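Long-range contacts in flagellar protein FlgA (Thermotoga maritima, PDB 3FRN), which probably acts as a periplasmic chaperone for assembly of the P-ring of the flagellar basal body: residues 209-214 / 234-239; 35-40 / 67-72. All coordinates share one frame; numbering follows the deposited sequence. Where two conformers were deposited one is given.

Contact 1 of 2, residues 209-214 / 234-239; sequences DVVKGQ and LENGYL
D209 and V210 both face G237, and the three residues form a classic beta bulge. V210 N gives G237 O a nearly straight bond of 2.9 Å (170° at the hydrogen), whereas D209 N reaches the same oxygen only weakly. G237 N returns a bond of 2.8 Å to V210 O, completing a single antiparallel bridge. V210 lays CG2 3.7 Å from G237 N, and a side chain on G237 would press tightly on that methyl, so glycine suits the place. The buried V210 side chain also packs on V258 of strand 253-259 and on P262, which suits a branched apolar residue. The D209 side chain turns its CG beside its own backbone N (chi1 -52°), and OD2 accepts from L239 N at a modelled distance so short that its exact length is doubtful. Beyond the bridge, N236 lies obliquely across V211: its OD1 sits 3.4 Å from V211 CA, while ND2 lies 3.5 Å from K212 CB. K212 has CG anti to its backbone N (chi1 -169°), which sets that carbon tightly against L234 O before the extended chain leads NZ away. G213, at positive phi in a type II turn from V211 to Q214, takes a conformation that other residues adopt with difficulty; Q214 OE1 accepts from V211 N at 2.8 Å and steadies the turn. E235 points away from the 209-214 loop, and its carboxylate makes a salt bridge with R244; Y238 OH bonds to D206 O. Cohesion thus rests on the two sound V210-G237 bonds, probably helped by the D209 carboxylate, with the N236 amide and K212 chain packing beside the bridge at an exposed edge.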
ATOM      1  N   ASP A 209       4.160  28.681  10.492  1.00 49.88           N
ATOM      2  CA  ASP A 209       3.151  29.429  11.248  1.00 54.20           C
ATOM      3  C   ASP A 209       3.365  30.942  11.138  1.00 50.16           C
ATOM      4  O   ASP A 209       2.430  31.723  11.294  1.00 50.54           O
ATOM      5  CB  ASP A 209       3.132  28.966  12.704  1.00 56.94           C
ATOM      6  CG  ASP A 209       2.995  27.456  12.832  1.00 59.24           C
ATOM      7  OD1 ASP A 209       2.413  26.826  11.929  1.00 59.19           O
ATOM      8  OD2 ASP A 209       3.468  26.893  13.837  1.00 66.32           O
ATOM      9  N   VAL A 210       4.612  31.339  10.895  1.00 53.24           N
ATOM     10  CA  VAL A 210       4.950  32.701  10.471  1.00 51.58           C
ATOM     11  C   VAL A 210       5.905  32.660   9.275  1.00 50.05           C
ATOM     12  O   VAL A 210       6.725  31.756   9.145  1.00 47.44           O
ATOM     13  CB  VAL A 210       5.585  33.577  11.601  1.00 51.18           C
ATOM     14  CG1 VAL A 210       4.629  33.769  12.776  1.00 46.94           C
ATOM     15  CG2 VAL A 210       6.916  33.009  12.057  1.00 43.16           C
ATOM     16  N   VAL A 211       5.786  33.643   8.394  1.00 51.61           N
ATOM     17  CA  VAL A 211       6.690  33.723   7.258  1.00 50.57           C
ATOM     18  C   VAL A 211       7.652  34.892   7.419  1.00 50.84           C
ATOM     19  O   VAL A 211       7.378  35.839   8.162  1.00 53.74           O
ATOM     20  CB  VAL A 211       5.933  33.810   5.906  1.00 50.86           C
ATOM     21  CG1 VAL A 211       5.083  32.565   5.689  1.00 50.03           C
ATOM     22  CG2 VAL A 211       5.070  35.067   5.834  1.00 53.00           C
ATOM     23  N   LYS A 212       8.786  34.805   6.732  1.00 47.78           N
ATOM     24  CA  LYS A 212       9.765  35.880   6.698  1.00 41.70           C
ATOM     25  C   LYS A 212       9.095  37.153   6.183  1.00 45.48           C
ATOM     26  O   LYS A 212       8.487  37.148   5.109  1.00 47.52           O
ATOM     27  CB  LYS A 212      10.927  35.477   5.786  1.00 38.22           C
ATOM     28  CG  LYS A 212      12.131  36.376   5.864  1.00 34.54           C
ATOM     29  CD  LYS A 212      13.113  36.114   4.723  1.00 36.07           C
ATOM     30  CE  LYS A 212      14.145  37.248   4.647  1.00 30.69           C
ATOM     31  NZ  LYS A 212      14.939  37.224   3.374  1.00 38.94           N
ATOM     32  N   GLY A 213       9.177  38.229   6.965  1.00 44.72           N
ATOM     33  CA  GLY A 213       8.658  39.530   6.545  1.00 44.91           C
ATOM     34  C   GLY A 213       7.246  39.843   7.007  1.00 46.21           C
ATOM     35  O   GLY A 213       6.756  40.962   6.813  1.00 48.17           O
ATOM     36  N   GLN A 214       6.594  38.859   7.617  1.00 44.38           N
ATOM     37  CA  GLN A 214       5.224  38.997   8.121  1.00 47.51           C
ATOM     38  C   GLN A 214       5.167  39.911   9.347  1.00 48.14           C
ATOM     39  O   GLN A 214       6.101  39.940  10.145  1.00 49.80           O
ATOM     40  CB  GLN A 214       4.678  37.615   8.480  1.00 48.20           C
ATOM     41  CG  GLN A 214       3.182  37.521   8.735  1.00 47.08           C
ATOM     42  CD  GLN A 214       2.776  36.117   9.161  1.00 50.32           C
ATOM     43  OE1 GLN A 214       3.455  35.141   8.847  1.00 48.78           O
ATOM     44  NE2 GLN A 214       1.668  36.012   9.888  1.00 57.88           N
ATOM     45  N   LEU A 234      12.243  37.838  10.581  1.00 35.17           N
ATOM     46  CA  LEU A 234      13.456  37.730   9.743  1.00 34.96           C
ATOM     47  C   LEU A 234      13.570  36.363   9.061  1.00 35.14           C
ATOM     48  O   LEU A 234      14.334  36.202   8.108  1.00 32.97           O
ATOM     49  CB  LEU A 234      14.712  38.012  10.589  1.00 35.30           C
ATOM     50  CG  LEU A 234      16.160  38.190  10.083  1.00 40.69           C
ATOM     51  CD1 LEU A 234      16.906  36.856   9.884  1.00 39.27           C
ATOM     52  CD2 LEU A 234      16.254  39.085   8.840  1.00 46.88           C
ATOM     53  N   GLU A 235      12.820  35.383   9.562  1.00 37.05           N
ATOM     54  CA  GLU A 235      12.852  34.016   9.043  1.00 36.73           C
ATOM     55  C   GLU A 235      11.443  33.436   9.035  1.00 40.11           C
ATOM     56  O   GLU A 235      10.547  33.945   9.712  1.00 43.02           O
ATOM     57  CB  GLU A 235      13.733  33.128   9.926  1.00 34.82           C
ATOM     58  CG  GLU A 235      15.218  33.432   9.908  1.00 45.75           C
ATOM     59  CD  GLU A 235      15.862  33.251  11.275  1.00 54.49           C
ATOM     60  OE1 GLU A 235      15.124  33.223  12.284  1.00 37.88           O
ATOM     61  OE2 GLU A 235      17.106  33.146  11.340  1.00 59.47           O
ATOM     62  N   ASN A 236      11.250  32.359   8.278  1.00 42.02           N
ATOM     63  CA  ASN A 236      10.033  31.561   8.389  1.00 41.36           C
ATOM     64  C   ASN A 236      10.093  30.768   9.691  1.00 36.77           C
ATOM     65  O   ASN A 236      11.178  30.483  10.187  1.00 34.86           O
ATOM     66  CB  ASN A 236       9.890  30.642   7.181  1.00 40.43           C
ATOM     67  CG  ASN A 236       9.607  31.409   5.901  1.00 57.59           C
ATOM     68  OD1 ASN A 236       8.469  31.455   5.434  1.00 70.74           O
ATOM     69  ND2 ASN A 236      10.639  32.034   5.336  1.00 61.09           N
ATOM     70  N   GLY A 237       8.943  30.438  10.276  1.00 44.24           N
ATOM     71  CA  GLY A 237       8.952  29.768  11.579  1.00 38.46           C
ATOM     72  C   GLY A 237       7.703  28.999  11.957  1.00 36.99           C
ATOM     73  O   GLY A 237       6.597  29.295  11.494  1.00 36.27           O
ATOM     74  N   TYR A 238       7.883  27.999  12.810  1.00 33.36           N
ATOM     75  CA  TYR A 238       6.762  27.189  13.288  1.00 38.32           C
ATOM     76  C   TYR A 238       6.552  27.531  14.760  1.00 35.55           C
ATOM     77  O   TYR A 238       7.404  28.191  15.348  1.00 41.04           O
ATOM     78  CB  TYR A 238       7.059  25.682  13.099  1.00 37.87           C
ATOM     79  CG  TYR A 238       7.179  25.246  11.638  1.00 39.26           C
ATOM     80  CD1 TYR A 238       6.050  24.923  10.895  1.00 39.03           C
ATOM     81  CD2 TYR A 238       8.415  25.168  11.008  1.00 43.18           C
ATOM     82  CE1 TYR A 238       6.136  24.540   9.573  1.00 35.39           C
ATOM     83  CE2 TYR A 238       8.515  24.787   9.677  1.00 36.36           C
ATOM     84  CZ  TYR A 238       7.372  24.467   8.971  1.00 42.60           C
ATOM     85  OH  TYR A 238       7.458  24.079   7.659  1.00 43.57           O
ATOM     86  N   LEU A 239       5.446  27.136  15.342  1.00 45.94           N
ATOM     87  CA  LEU A 239       5.225  27.229  16.765  1.00 41.94           C
ATOM     88  C   LEU A 239       6.360  26.718  17.576  1.00 39.50           C
ATOM     89  O   LEU A 239       6.832  25.685  17.302  1.00 46.69           O
ATOM     90  CB  LEU A 239       4.046  26.363  17.092  1.00 46.90           C
ATOM     91  CG  LEU A 239       2.872  27.142  17.616  1.00 51.99           C
ATOM     92  CD1 LEU A 239       3.231  27.561  19.043  1.00 44.42           C
ATOM     93  CD2 LEU A 239       2.554  28.334  16.691  1.00 52.13           C
TER

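Contact 2 of 2, residues 35-40 / 67-72; sequences MILLPG and ITVEGY
G40 N donates to V69 O at 2.9 Å, a bent bond (141° at the hydrogen) whose donor stands above the carbonyl plane. Next to it, P39 CA makes a CH contact of 3.3 Å with E70 O, and P39 CB rests 3.8 Å from G71 CA. Both glycines fit their places: a side chain on G71 would collide with the P39 ring, and one on G40, at positive phi, with Y72 O. A water also donates to P39 O and Y72 O, though its distance to P39 O is doubtfully short. V69 carries the apolar part. Its CG1 is anti to the backbone N (chi1 -172°) and lies 3.5 Å from L38 O, while CG2 lies 3.7 Å from L37 CG. An alanine here would keep CB against L38 O but would probably open a gap beside L37, leaving its CG without the V69 methyl that covers it and L38 O without its CG1 contact. Strand 65-69 runs between strands 10-13 and 42-45, and strand 35-37 pairs with 16-18; V69 also touches Y43, whose hydroxyl bonds I36 O and L38 N, and L37 reaches L18 and A13, so the contact joins the two small sheets.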
ATOM      1  N   MET A  35      -2.786 -26.288  -7.949  1.00 49.46           N
ATOM      2  CA  MET A  35      -3.043 -25.612  -6.677  1.00 45.28           C
ATOM      3  C   MET A  35      -3.966 -26.469  -5.815  1.00 42.97           C
ATOM      4  O   MET A  35      -4.748 -27.264  -6.339  1.00 43.98           O
ATOM      5  CB  MET A  35      -3.723 -24.248  -6.901  1.00 45.08           C
ATOM      6  CG  MET A  35      -2.937 -23.220  -7.726  1.00 44.19           C
ATOM      7  SD  MET A  35      -2.134 -21.897  -6.795  1.00 47.29           S
ATOM      8  CE  MET A  35      -2.660 -20.517  -7.781  1.00 46.48           C
ATOM      9  N   ILE A  36      -3.848 -26.308  -4.498  1.00 42.93           N
ATOM     10  CA  ILE A  36      -4.782 -26.892  -3.535  0.50 34.81           C
ATOM     11  C   ILE A  36      -5.820 -25.828  -3.224  1.00 37.14           C
ATOM     12  O   ILE A  36      -5.496 -24.817  -2.623  1.00 34.22           O
ATOM     13  CB  ILE A  36      -4.067 -27.303  -2.211  0.50 37.57           C
ATOM     14  CG1 ILE A  36      -2.893 -28.247  -2.490  0.50 25.90           C
ATOM     15  CG2 ILE A  36      -5.048 -27.939  -1.222  0.50 24.34           C
ATOM     16  CD1 ILE A  36      -3.275 -29.509  -3.236  0.50 31.11           C
ATOM     17  N   LEU A  37      -7.062 -26.056  -3.632  1.00 35.24           N
ATOM     18  CA  LEU A  37      -8.101 -25.048  -3.511  1.00 32.16           C
ATOM     19  C   LEU A  37      -8.865 -25.177  -2.184  1.00 35.34           C
ATOM     20  O   LEU A  37      -9.515 -26.188  -1.940  1.00 36.28           O
ATOM     21  CB  LEU A  37      -9.058 -25.197  -4.693  1.00 31.43           C
ATOM     22  CG  LEU A  37      -8.938 -24.371  -5.977  1.00 36.95           C
ATOM     23  CD1 LEU A  37      -7.534 -23.998  -6.358  1.00 30.70           C
ATOM     24  CD2 LEU A  37      -9.625 -25.123  -7.103  1.00 41.22           C
ATOM     25  N   LEU A  38      -8.769 -24.166  -1.316  1.00 36.67           N
ATOM     26  CA  LEU A  38      -9.395 -24.239   0.017  1.00 31.11           C
ATOM     27  C   LEU A  38     -10.564 -23.280   0.127  1.00 34.79           C
ATOM     28  O   LEU A  38     -10.561 -22.215  -0.500  1.00 36.37           O
ATOM     29  CB  LEU A  38      -8.349 -23.978   1.126  1.00 39.45           C
ATOM     30  CG  LEU A  38      -7.197 -24.967   1.300  1.00 41.95           C
ATOM     31  CD1 LEU A  38      -6.175 -24.423   2.280  1.00 38.08           C
ATOM     32  CD2 LEU A  38      -7.675 -26.350   1.790  1.00 41.73           C
ATOM     33  N   PRO A  39     -11.595 -23.650   0.912  1.00 36.88           N
ATOM     34  CA  PRO A  39     -12.815 -22.891   0.787  1.00 34.36           C
ATOM     35  C   PRO A  39     -12.641 -21.437   1.235  1.00 35.36           C
ATOM     36  O   PRO A  39     -11.959 -21.168   2.227  1.00 37.06           O
ATOM     37  CB  PRO A  39     -13.784 -23.625   1.729  1.00 39.08           C
ATOM     38  CG  PRO A  39     -12.875 -24.292   2.729  1.00 25.04           C
ATOM     39  CD  PRO A  39     -11.700 -24.707   1.931  1.00 31.46           C
ATOM     40  N   GLY A  40     -13.260 -20.523   0.494  1.00 38.77           N
ATOM     41  CA  GLY A  40     -13.339 -19.116   0.889  1.00 42.99           C
ATOM     42  C   GLY A  40     -12.114 -18.267   0.609  1.00 42.13           C
ATOM     43  O   GLY A  40     -12.088 -17.093   0.975  1.00 39.38           O
ATOM     44  N   ILE A  67      -9.089 -16.958  -9.200  1.00 35.52           N
ATOM     45  CA  ILE A  67      -9.963 -18.055  -8.789  1.00 38.73           C
ATOM     46  C   ILE A  67     -10.577 -17.808  -7.411  1.00 40.78           C
ATOM     47  O   ILE A  67      -9.864 -17.602  -6.426  1.00 40.64           O
ATOM     48  CB  ILE A  67      -9.187 -19.385  -8.726  1.00 43.50           C
ATOM     49  CG1 ILE A  67      -8.303 -19.555  -9.957  1.00 39.57           C
ATOM     50  CG2 ILE A  67     -10.132 -20.588  -8.538  1.00 36.05           C
ATOM     51  CD1 ILE A  67      -7.262 -20.595  -9.747  1.00 42.67           C
ATOM     52  N   THR A  68     -11.899 -17.845  -7.357  1.00 38.04           N
ATOM     53  CA  THR A  68     -12.640 -17.742  -6.109  1.00 41.04           C
ATOM     54  C   THR A  68     -13.106 -19.145  -5.742  1.00 43.08           C
ATOM     55  O   THR A  68     -13.740 -19.807  -6.551  1.00 31.46           O
ATOM     56  CB  THR A  68     -13.858 -16.831  -6.295  1.00 42.98           C
ATOM     57  OG1 THR A  68     -13.435 -15.596  -6.886  1.00 40.70           O
ATOM     58  CG2 THR A  68     -14.574 -16.560  -4.969  1.00 44.45           C
ATOM     59  N   VAL A  69     -12.752 -19.623  -4.550  1.00 37.79           N
ATOM     60  CA  VAL A  69     -13.272 -20.899  -4.084  1.00 29.95           C
ATOM     61  C   VAL A  69     -14.471 -20.715  -3.149  1.00 35.05           C
ATOM     62  O   VAL A  69     -14.366 -20.067  -2.105  1.00 38.85           O
ATOM     63  CB  VAL A  69     -12.196 -21.711  -3.360  1.00 32.67           C
ATOM     64  CG1 VAL A  69     -12.705 -23.105  -3.065  1.00 35.45           C
ATOM     65  CG2 VAL A  69     -10.946 -21.780  -4.211  1.00 27.85           C
ATOM     66  N   GLU A  70     -15.604 -21.291  -3.533  1.00 36.27           N
ATOM     67  CA  GLU A  70     -16.782 -21.364  -2.672  1.00 39.76           C
ATOM     68  C   GLU A  70     -16.515 -21.980  -1.288  1.00 41.07           C
ATOM     69  O   GLU A  70     -15.559 -22.742  -1.085  1.00 34.62           O
ATOM     70  CB  GLU A  70     -17.886 -22.150  -3.384  1.00 50.10           C
ATOM     71  CG  GLU A  70     -18.279 -21.551  -4.722  1.00 48.70           C
ATOM     72  CD  GLU A  70     -19.436 -22.279  -5.387  1.00 54.78           C
ATOM     73  OE1 GLU A  70     -19.236 -23.423  -5.851  1.00 64.34           O
ATOM     74  OE2 GLU A  70     -20.540 -21.693  -5.459  1.00 57.91           O
ATOM     75  N   GLY A  71     -17.349 -21.629  -0.320  1.00 39.50           N
ATOM     76  CA  GLY A  71     -17.219 -22.210   1.018  1.00 34.92           C
ATOM     77  C   GLY A  71     -17.475 -21.196   2.108  1.00 40.10           C
ATOM     78  O   GLY A  71     -17.465 -19.986   1.862  1.00 39.69           O
ATOM     79  N   TYR A  72     -17.725 -21.704   3.313  1.00 37.74           N
ATOM     80  CA  TYR A  72     -17.856 -20.887   4.507  1.00 33.47           C
ATOM     81  C   TYR A  72     -16.581 -20.086   4.701  1.00 34.89           C
ATOM     82  O   TYR A  72     -15.520 -20.462   4.192  1.00 33.77           O
ATOM     83  CB  TYR A  72     -18.179 -21.769   5.725  1.00 24.81           C
ATOM     84  CG  TYR A  72     -19.609 -22.234   5.695  1.00 33.38           C
ATOM     85  CD1 TYR A  72     -20.630 -21.329   5.487  1.00 17.62           C
ATOM     86  CD2 TYR A  72     -19.942 -23.572   5.838  1.00 15.90           C
ATOM     87  CE1 TYR A  72     -21.941 -21.730   5.429  1.00 27.87           C
ATOM     88  CE2 TYR A  72     -21.272 -23.990   5.784  1.00 28.83           C
ATOM     89  CZ  TYR A  72     -22.259 -23.063   5.580  1.00 16.76           C
ATOM     90  OH  TYR A  72     -23.596 -23.425   5.530  1.00 36.99           O
TER
HETATM   91  O   HOH W   1     -12.734 -19.844   4.261  1.00 33.67           O

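How the contacts relate
The two contacts are far apart, with centres about 60 Å from each other on opposite sides of the chain's centre, and they share no element. Contact 1 lies at the surface of the C-terminal SAF-related region, where the loop leading into strand 215-219 and the loop joining strands 229-233 and 242-246 pair in antiparallel fashion. Contact 2, partly buried in the N-terminal region, joins the ends of strands 35-37 and 65-69 from separate sheets. Their chemistry follows: contact 1 rests on a pair of sound backbone bonds, with a weak third and probably a carboxylate beside them, whereas contact 2 has one direct backbone bond beside aliphatic packing. In both, glycines stand where a side chain would crowd its partner.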